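Local atomic coordinates of type II restriction enzyme MunI (Mycoplasma, PDB entry 1D02), a protein that recognises the double-stranded DNA sequence 5'-CAATTG-3' as a homodimer and cleaves it after the first C, as a type II restriction endonuclease. Residues D[44-49]-D[80-85]; D[52-57]-D[76-81]. The protein carries 1 engineered substitution. One frame throughout, in Å; residues are numbered along the deposited sequence.

Contact 1 (D[44-49]-D[80-85]); sequences EKPKHL and VSPAFA. Engineered in segment 80-85: A83 (natural residue Asp). With nucleotides of chain A.
V80 N donates a backbone hydrogen bond to L49 O over 2.9 Å near one end of the contact. Near the other end, K45 N reaches A83 O over a longer 3.3 Å; the N-H points almost straight at the oxygen (176°), yet the donor stands well above that carbonyl plane. The same oxygen also takes a hydrogen bond from Y28 OH of helix 27-34. Beside it, the CA-H of K45 is directed at P82 O, a CA-H...O contact of 3.4 Å.

Between these ends two waters link the segments. Water 1 donates to P46 O and V80 O and accepts from L49 N, while water 2 donates to P46 O and is hydrogen-bonded to S81 OG, so P46 O receives two water protons. The contact lies where strands 40-44 and 84-88 of the PDDEXK-clan sheet meet: E44 and F84 form an antiparallel, non-hydrogen-bonded pair, and A83 and F84 both face G97 in a classic beta bulge. A83 itself is an engineered substitution for Asp.

The apolar contacts centre on P46 and L49. The P46 ring puts CG against A85 CB (3.7 Å) and P82 CB, and L49 CD1 meets P82 CG with the two side chains at about a right angle. L49 CB and V80 CG2 are tighter than usual, at 3.5 Å; chi1 of -61° puts V80 CG1 anti to the carbonyl carbon, while CG2 lies between that carbon and the backbone N. On the DNA side, S81 N donates nearly straight to OP1 of DC3 of chain A (2.8 Å).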
loop_
_atom_site.group_PDB
_atom_site.type_symbol
_atom_site.label_atom_id
_atom_site.label_comp_id
_atom_site.label_asym_id
_atom_site.label_seq_id
_atom_site.Cartn_x
_atom_site.Cartn_y
_atom_site.Cartn_z
ATOM N N GLU D 44 -14.179 8.013 -15.748
ATOM C CA GLU D 44 -13.061 7.145 -16.117
ATOM C C GLU D 44 -11.858 8.094 -15.916
ATOM O O GLU D 44 -11.872 9.238 -16.338
ATOM C CB GLU D 44 -13.260 6.682 -17.580
ATOM C CG GLU D 44 -14.561 5.857 -17.721
ATOM C CD GLU D 44 -15.140 5.722 -19.142
ATOM O OE1 GLU D 44 -14.366 5.722 -20.128
ATOM O OE2 GLU D 44 -16.390 5.581 -19.259
ATOM N N LYS D 45 -10.831 7.671 -15.199
ATOM C CA LYS D 45 -9.693 8.576 -14.959
ATOM C C LYS D 45 -10.022 10.040 -14.486
ATOM O O LYS D 45 -9.619 11.036 -15.103
ATOM C CB LYS D 45 -8.780 8.613 -16.208
ATOM C CG LYS D 45 -7.391 9.207 -15.989
ATOM C CD LYS D 45 -6.546 9.112 -17.260
ATOM C CE LYS D 45 -5.150 9.689 -17.065
ATOM N NZ LYS D 45 -4.388 9.699 -18.345
ATOM N N PRO D 46 -10.767 10.174 -13.378
ATOM C CA PRO D 46 -11.157 11.465 -12.771
ATOM C C PRO D 46 -9.893 12.286 -12.498
ATOM O O PRO D 46 -8.837 11.715 -12.230
ATOM C CB PRO D 46 -11.839 11.038 -11.472
ATOM C CG PRO D 46 -11.193 9.683 -11.181
ATOM C CD PRO D 46 -11.188 9.053 -12.527
ATOM N N LYS D 47 -10.005 13.614 -12.540
ATOM C CA LYS D 47 -8.862 14.500 -12.338
ATOM C C LYS D 47 -8.820 15.226 -10.997
ATOM O O LYS D 47 -7.989 16.111 -10.802
ATOM C CB LYS D 47 -8.826 15.525 -13.478
ATOM C CG LYS D 47 -8.763 14.843 -14.844
ATOM C CD LYS D 47 -8.379 15.805 -15.960
ATOM C CE LYS D 47 -9.473 16.780 -16.321
ATOM N NZ LYS D 47 -9.070 17.545 -17.563
ATOM N N HIS D 48 -9.691 14.838 -10.065
ATOM C CA HIS D 48 -9.758 15.517 -8.768
ATOM C C HIS D 48 -8.509 15.506 -7.926
ATOM O O HIS D 48 -8.335 16.378 -7.083
ATOM C CB HIS D 48 -10.888 14.933 -7.908
ATOM C CG HIS D 48 -12.191 14.813 -8.631
ATOM N ND1 HIS D 48 -12.396 13.893 -9.634
ATOM C CD2 HIS D 48 -13.339 15.526 -8.531
ATOM C CE1 HIS D 48 -13.616 14.043 -10.124
ATOM N NE2 HIS D 48 -14.208 15.028 -9.472
ATOM N N LEU D 49 -7.647 14.525 -8.149
ATOM C CA LEU D 49 -6.426 14.351 -7.367
ATOM C C LEU D 49 -5.161 14.606 -8.195
ATOM O O LEU D 49 -4.082 14.106 -7.864
ATOM C CB LEU D 49 -6.423 12.917 -6.806
ATOM C CG LEU D 49 -7.552 12.619 -5.802
ATOM C CD1 LEU D 49 -8.111 11.220 -6.026
ATOM C CD2 LEU D 49 -7.015 12.756 -4.369
ATOM N N VAL D 80 -2.268 11.897 -8.565
ATOM C CA VAL D 80 -2.648 10.545 -8.951
ATOM C C VAL D 80 -3.855 10.557 -9.894
ATOM O O VAL D 80 -4.565 11.564 -10.037
ATOM C CB VAL D 80 -2.976 9.658 -7.703
ATOM C CG1 VAL D 80 -1.729 9.537 -6.778
ATOM C CG2 VAL D 80 -4.153 10.270 -6.946
ATOM N N SER D 81 -4.075 9.423 -10.546
ATOM C CA SER D 81 -5.151 9.293 -11.507
ATOM C C SER D 81 -5.863 7.973 -11.218
ATOM O O SER D 81 -5.431 6.899 -11.682
ATOM C CB SER D 81 -4.540 9.317 -12.914
ATOM O OG SER D 81 -5.512 9.018 -13.907
ATOM N N PRO D 82 -6.924 8.021 -10.395
ATOM C CA PRO D 82 -7.676 6.807 -10.063
ATOM C C PRO D 82 -8.244 6.164 -11.321
ATOM O O PRO D 82 -8.493 6.849 -12.309
ATOM C CB PRO D 82 -8.794 7.317 -9.164
ATOM C CG PRO D 82 -8.190 8.484 -8.489
ATOM C CD PRO D 82 -7.450 9.179 -9.643
ATOM N N ALA D 83 -8.453 4.852 -11.277
ATOM C CA ALA D 83 -9.031 4.122 -12.409
ATOM C C ALA D 83 -10.454 4.631 -12.684
ATOM O O ALA D 83 -10.886 4.712 -13.837
ATOM C CB ALA D 83 -9.078 2.636 -12.103
ATOM N N PHE D 84 -11.177 4.973 -11.621
ATOM C CA PHE D 84 -12.547 5.474 -11.791
ATOM C C PHE D 84 -13.017 6.212 -10.544
ATOM O O PHE D 84 -12.316 6.251 -9.536
ATOM C CB PHE D 84 -13.504 4.292 -12.108
ATOM C CG PHE D 84 -13.742 3.331 -10.950
ATOM C CD1 PHE D 84 -14.828 3.499 -10.080
ATOM C CD2 PHE D 84 -12.894 2.242 -10.733
ATOM C CE1 PHE D 84 -15.049 2.602 -9.040
ATOM C CE2 PHE D 84 -13.111 1.346 -9.689
ATOM C CZ PHE D 84 -14.194 1.527 -8.844
ATOM N N ALA D 85 -14.167 6.864 -10.648
ATOM C CA ALA D 85 -14.775 7.500 -9.479
ATOM C C ALA D 85 -16.260 7.439 -9.720
ATOM O O ALA D 85 -16.710 7.457 -10.870
ATOM C CB ALA D 85 -14.351 8.976 -9.322
ATOM P P DC A 3 -0.977 7.286 -10.973
ATOM O OP1 DC A 3 -2.245 7.317 -10.212
ATOM O OP2 DC A 3 0.303 7.191 -10.245
ATOM O "O5'" DC A 3 -1.091 6.062 -11.986
ATOM C "C5'" DC A 3 -2.198 5.991 -12.872
ATOM C "C4'" DC A 3 -2.236 4.651 -13.561
ATOM O "O4'" DC A 3 -1.136 4.553 -14.501
ATOM C "C3'" DC A 3 -2.155 3.409 -12.671
ATOM O "O3'" DC A 3 -3.035 2.455 -13.270
ATOM C "C2'" DC A 3 -0.695 2.993 -12.805
ATOM C "C1'" DC A 3 -0.377 3.378 -14.250
ATOM N N1 DC A 3 1.047 3.700 -14.491
ATOM C C2 DC A 3 1.727 3.049 -15.543
ATOM O O2 DC A 3 1.109 2.246 -16.250
ATOM N N3 DC A 3 3.038 3.314 -15.754
ATOM C C4 DC A 3 3.681 4.180 -14.971
ATOM N N4 DC A 3 5.005 4.374 -15.202
ATOM C C5 DC A 3 3.019 4.880 -13.910
ATOM C C6 DC A 3 1.708 4.608 -13.706
ATOM P P DC A 2 1.996 13.176 -12.658
ATOM O OP1 DC A 2 0.982 13.809 -11.767
ATOM O OP2 DC A 2 3.415 13.034 -12.220
ATOM O "O5'" DC A 2 1.444 11.739 -13.031
ATOM C "C5'" DC A 2 0.076 11.611 -13.394
ATOM C "C4'" DC A 2 -0.290 10.158 -13.542
ATOM O "O4'" DC A 2 0.322 9.633 -14.744
ATOM C "C3'" DC A 2 0.128 9.246 -12.388
ATOM O "O3'" DC A 2 -1.059 8.556 -11.955
ATOM C "C2'" DC A 2 1.204 8.351 -13.006
ATOM C "C1'" DC A 2 0.862 8.350 -14.487
ATOM N N1 DC A 2 2.001 8.170 -15.407
ATOM C C2 DC A 2 1.938 7.169 -16.384
ATOM O O2 DC A 2 0.923 6.440 -16.445
ATOM N N3 DC A 2 2.979 7.018 -17.233
ATOM C C4 DC A 2 4.042 7.823 -17.146
ATOM N N4 DC A 2 5.042 7.660 -18.033
ATOM C C5 DC A 2 4.135 8.845 -16.155
ATOM C C6 DC A 2 3.099 8.978 -15.315
HETATM O O HOH W 1 -7.056 12.613 -10.211
HETATM O O HOH W 2 -6.634 11.523 -14.187
#

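Contact 2 (D[52-57]-D[76-81]); sequences LYAQVV and TQWGVS. With nucleotides of chain A.
W78 O receives two backbone hydrogen bonds from successive residues, L52 N at 2.7 Å and Y53 N at 2.9 Å. The L52 donor lies above the carbonyl plane, whereas that of Y53 is tilted only 20° from it. Water 3 adds an indirect link, accepting from A54 N and W78 N; T76 O lies 2.8 Å from the oxygen of water 3 and is a probable, though not exclusive, acceptor of its protons.

Among the apolar contacts, A54 CB packs obliquely against the W78 indole, nearest to CE3 at 3.7 Å. T76 CG2 covers the rim of one face of the indole. Y53 OH approaches V80 CG1 at 3.6 Å; these two side chains cross at about a right angle. L52 CD1 touches V80 CG2 more loosely.

Neither segment is regular helix or strand: both belong to the long connection between strands 40-44 and 84-88. Within it, the segment 52-57 makes a type I beta turn from Y53 to V56, closed by V56 N to Y53 O (3.1 Å).

Contacts with the second subunit of the homodimer include a hydrogen bond from its W169 NE1 to Y53 OH and a cation-pi contact of its K161 with W78. Toward the DNA, G79 N donates to OP1 of DC2 of chain A at 2.8 Å (165°).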
loop_
_atom_site.group_PDB
_atom_site.type_symbol
_atom_site.label_atom_id
_atom_site.label_comp_id
_atom_site.label_asym_id
_atom_site.label_seq_id
_atom_site.Cartn_x
_atom_site.Cartn_y
_atom_site.Cartn_z
ATOM N N LEU D 52 -1.343 17.226 -6.071
ATOM C CA LEU D 52 -1.103 16.845 -4.691
ATOM C C LEU D 52 0.266 17.056 -4.066
ATOM O O LEU D 52 0.372 17.437 -2.884
ATOM C CB LEU D 52 -1.378 15.351 -4.498
ATOM C CG LEU D 52 -2.738 14.718 -4.748
ATOM C CD1 LEU D 52 -2.615 13.206 -4.445
ATOM C CD2 LEU D 52 -3.777 15.379 -3.851
ATOM N N TYR D 53 1.306 16.790 -4.852
ATOM C CA TYR D 53 2.649 16.753 -4.315
ATOM C C TYR D 53 3.659 17.842 -4.486
ATOM O O TYR D 53 4.554 17.954 -3.653
ATOM C CB TYR D 53 3.344 15.471 -4.806
ATOM C CG TYR D 53 2.544 14.199 -4.702
ATOM C CD1 TYR D 53 2.463 13.311 -5.785
ATOM C CD2 TYR D 53 1.949 13.830 -3.504
ATOM C CE1 TYR D 53 1.813 12.081 -5.659
ATOM C CE2 TYR D 53 1.295 12.605 -3.369
ATOM C CZ TYR D 53 1.240 11.736 -4.448
ATOM O OH TYR D 53 0.642 10.501 -4.317
ATOM N N ALA D 54 3.561 18.624 -5.553
ATOM C CA ALA D 54 4.612 19.593 -5.801
ATOM C C ALA D 54 4.872 20.650 -4.731
ATOM O O ALA D 54 6.006 21.116 -4.609
ATOM C CB ALA D 54 4.411 20.256 -7.173
ATOM N N GLN D 55 3.847 21.028 -3.961
ATOM C CA GLN D 55 4.047 22.043 -2.927
ATOM C C GLN D 55 4.314 21.439 -1.563
ATOM O O GLN D 55 4.278 22.143 -0.545
ATOM C CB GLN D 55 2.834 22.988 -2.858
ATOM C CG GLN D 55 2.551 23.702 -4.167
ATOM C CD GLN D 55 1.412 24.720 -4.090
ATOM O OE1 GLN D 55 1.638 25.920 -3.845
ATOM N NE2 GLN D 55 0.206 24.258 -4.296
ATOM N N VAL D 56 4.567 20.133 -1.515
ATOM C CA VAL D 56 4.870 19.507 -0.234
ATOM C C VAL D 56 6.139 20.195 0.287
ATOM O O VAL D 56 7.117 20.367 -0.448
ATOM C CB VAL D 56 5.118 17.992 -0.405
ATOM C CG1 VAL D 56 5.843 17.414 0.815
ATOM C CG2 VAL D 56 3.796 17.277 -0.630
ATOM N N VAL D 57 6.116 20.611 1.546
ATOM C CA VAL D 57 7.267 21.294 2.121
ATOM C C VAL D 57 8.384 20.319 2.516
ATOM O O VAL D 57 8.129 19.286 3.143
ATOM C CB VAL D 57 6.819 22.108 3.354
ATOM C CG1 VAL D 57 8.037 22.626 4.127
ATOM C CG2 VAL D 57 5.926 23.270 2.889
ATOM N N THR D 76 2.965 23.601 -10.483
ATOM C CA THR D 76 3.173 22.290 -11.046
ATOM C C THR D 76 2.181 21.330 -10.426
ATOM O O THR D 76 1.997 21.325 -9.217
ATOM C CB THR D 76 4.605 21.825 -10.754
ATOM O OG1 THR D 76 5.515 22.680 -11.459
ATOM C CG2 THR D 76 4.815 20.374 -11.189
ATOM N N GLN D 77 1.552 20.507 -11.252
ATOM C CA GLN D 77 0.591 19.551 -10.742
ATOM C C GLN D 77 1.077 18.111 -10.846
ATOM O O GLN D 77 1.177 17.545 -11.941
ATOM C CB GLN D 77 -0.739 19.727 -11.469
ATOM C CG GLN D 77 -1.312 21.128 -11.229
ATOM C CD GLN D 77 -2.709 21.297 -11.768
ATOM O OE1 GLN D 77 -3.521 20.382 -11.700
ATOM N NE2 GLN D 77 -3.008 22.488 -12.287
ATOM N N TRP D 78 1.406 17.549 -9.688
ATOM C CA TRP D 78 1.825 16.150 -9.559
ATOM C C TRP D 78 0.826 15.478 -8.625
ATOM O O TRP D 78 0.606 15.920 -7.494
ATOM C CB TRP D 78 3.235 16.015 -8.961
ATOM C CG TRP D 78 4.330 16.560 -9.826
ATOM C CD1 TRP D 78 4.323 16.683 -11.192
ATOM C CD2 TRP D 78 5.608 17.001 -9.386
ATOM N NE1 TRP D 78 5.541 17.173 -11.631
ATOM C CE2 TRP D 78 6.345 17.377 -10.538
ATOM C CE3 TRP D 78 6.214 17.115 -8.122
ATOM C CZ2 TRP D 78 7.653 17.852 -10.466
ATOM C CZ3 TRP D 78 7.518 17.590 -8.053
ATOM C CH2 TRP D 78 8.223 17.953 -9.223
ATOM N N GLY D 79 0.225 14.395 -9.088
ATOM C CA GLY D 79 -0.760 13.744 -8.257
ATOM C C GLY D 79 -1.014 12.327 -8.695
ATOM O O GLY D 79 -0.083 11.632 -9.138
ATOM N N VAL D 80 -2.268 11.897 -8.565
ATOM C CA VAL D 80 -2.648 10.545 -8.951
ATOM C C VAL D 80 -3.855 10.557 -9.894
ATOM O O VAL D 80 -4.565 11.564 -10.037
ATOM C CB VAL D 80 -2.976 9.658 -7.703
ATOM C CG1 VAL D 80 -1.729 9.537 -6.778
ATOM C CG2 VAL D 80 -4.153 10.270 -6.946
ATOM N N SER D 81 -4.075 9.423 -10.546
ATOM C CA SER D 81 -5.151 9.293 -11.507
ATOM C C SER D 81 -5.863 7.973 -11.218
ATOM O O SER D 81 -5.431 6.899 -11.682
ATOM C CB SER D 81 -4.540 9.317 -12.914
ATOM O OG SER D 81 -5.512 9.018 -13.907
ATOM P P DC A 2 1.996 13.176 -12.658
ATOM O OP1 DC A 2 0.982 13.809 -11.767
ATOM O OP2 DC A 2 3.415 13.034 -12.220
ATOM O "O5'" DC A 2 1.444 11.739 -13.031
ATOM C "C5'" DC A 2 0.076 11.611 -13.394
ATOM C "C4'" DC A 2 -0.290 10.158 -13.542
ATOM O "O4'" DC A 2 0.322 9.633 -14.744
ATOM C "C3'" DC A 2 0.128 9.246 -12.388
ATOM O "O3'" DC A 2 -1.059 8.556 -11.955
ATOM C "C2'" DC A 2 1.204 8.351 -13.006
ATOM C "C1'" DC A 2 0.862 8.350 -14.487
ATOM N N1 DC A 2 2.001 8.170 -15.407
ATOM C C2 DC A 2 1.938 7.169 -16.384
ATOM O O2 DC A 2 0.923 6.440 -16.445
ATOM N N3 DC A 2 2.979 7.018 -17.233
ATOM C C4 DC A 2 4.042 7.823 -17.146
ATOM N N4 DC A 2 5.042 7.660 -18.033
ATOM C C5 DC A 2 4.135 8.845 -16.155
ATOM C C6 DC A 2 3.099 8.978 -15.315
ATOM P P DC A 3 -0.977 7.286 -10.973
ATOM O OP1 DC A 3 -2.245 7.317 -10.212
ATOM O OP2 DC A 3 0.303 7.191 -10.245
ATOM O "O5'" DC A 3 -1.091 6.062 -11.986
ATOM C "C5'" DC A 3 -2.198 5.991 -12.872
ATOM C "C4'" DC A 3 -2.236 4.651 -13.561
ATOM O "O4'" DC A 3 -1.136 4.553 -14.501
ATOM C "C3'" DC A 3 -2.155 3.409 -12.671
ATOM O "O3'" DC A 3 -3.035 2.455 -13.270
ATOM C "C2'" DC A 3 -0.695 2.993 -12.805
ATOM C "C1'" DC A 3 -0.377 3.378 -14.250
ATOM N N1 DC A 3 1.047 3.700 -14.491
ATOM C C2 DC A 3 1.727 3.049 -15.543
ATOM O O2 DC A 3 1.109 2.246 -16.250
ATOM N N3 DC A 3 3.038 3.314 -15.754
ATOM C C4 DC A 3 3.681 4.180 -14.971
ATOM N N4 DC A 3 5.005 4.374 -15.202
ATOM C C5 DC A 3 3.019 4.880 -13.910
ATOM C C6 DC A 3 1.708 4.608 -13.706
HETATM O O HOH W 3 1.292 19.310 -7.392
#

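How the contacts relate
From the N terminus, the chain leaves strand 40-44 through 44-49, runs on through 52-57 and helix 60-63, and returns through 76-81 and 80-85 into strand 84-88. Contact 2 closes the inner loop, with 18 residues between its segments, and nests without crossing inside contact 1, whose segments enclose 30. On the return they overlap at V80 and S81, their centres about 14 Å apart. Contact 1 ties the base of this excursion to the sheet, its centre about 9 Å from that of the chain, whereas contact 2, centred about 20 Å from it, joins the outlying part near the second subunit. G79 of contact 2 binds the DC2 phosphate of chain A, the shared S81 that of DC3.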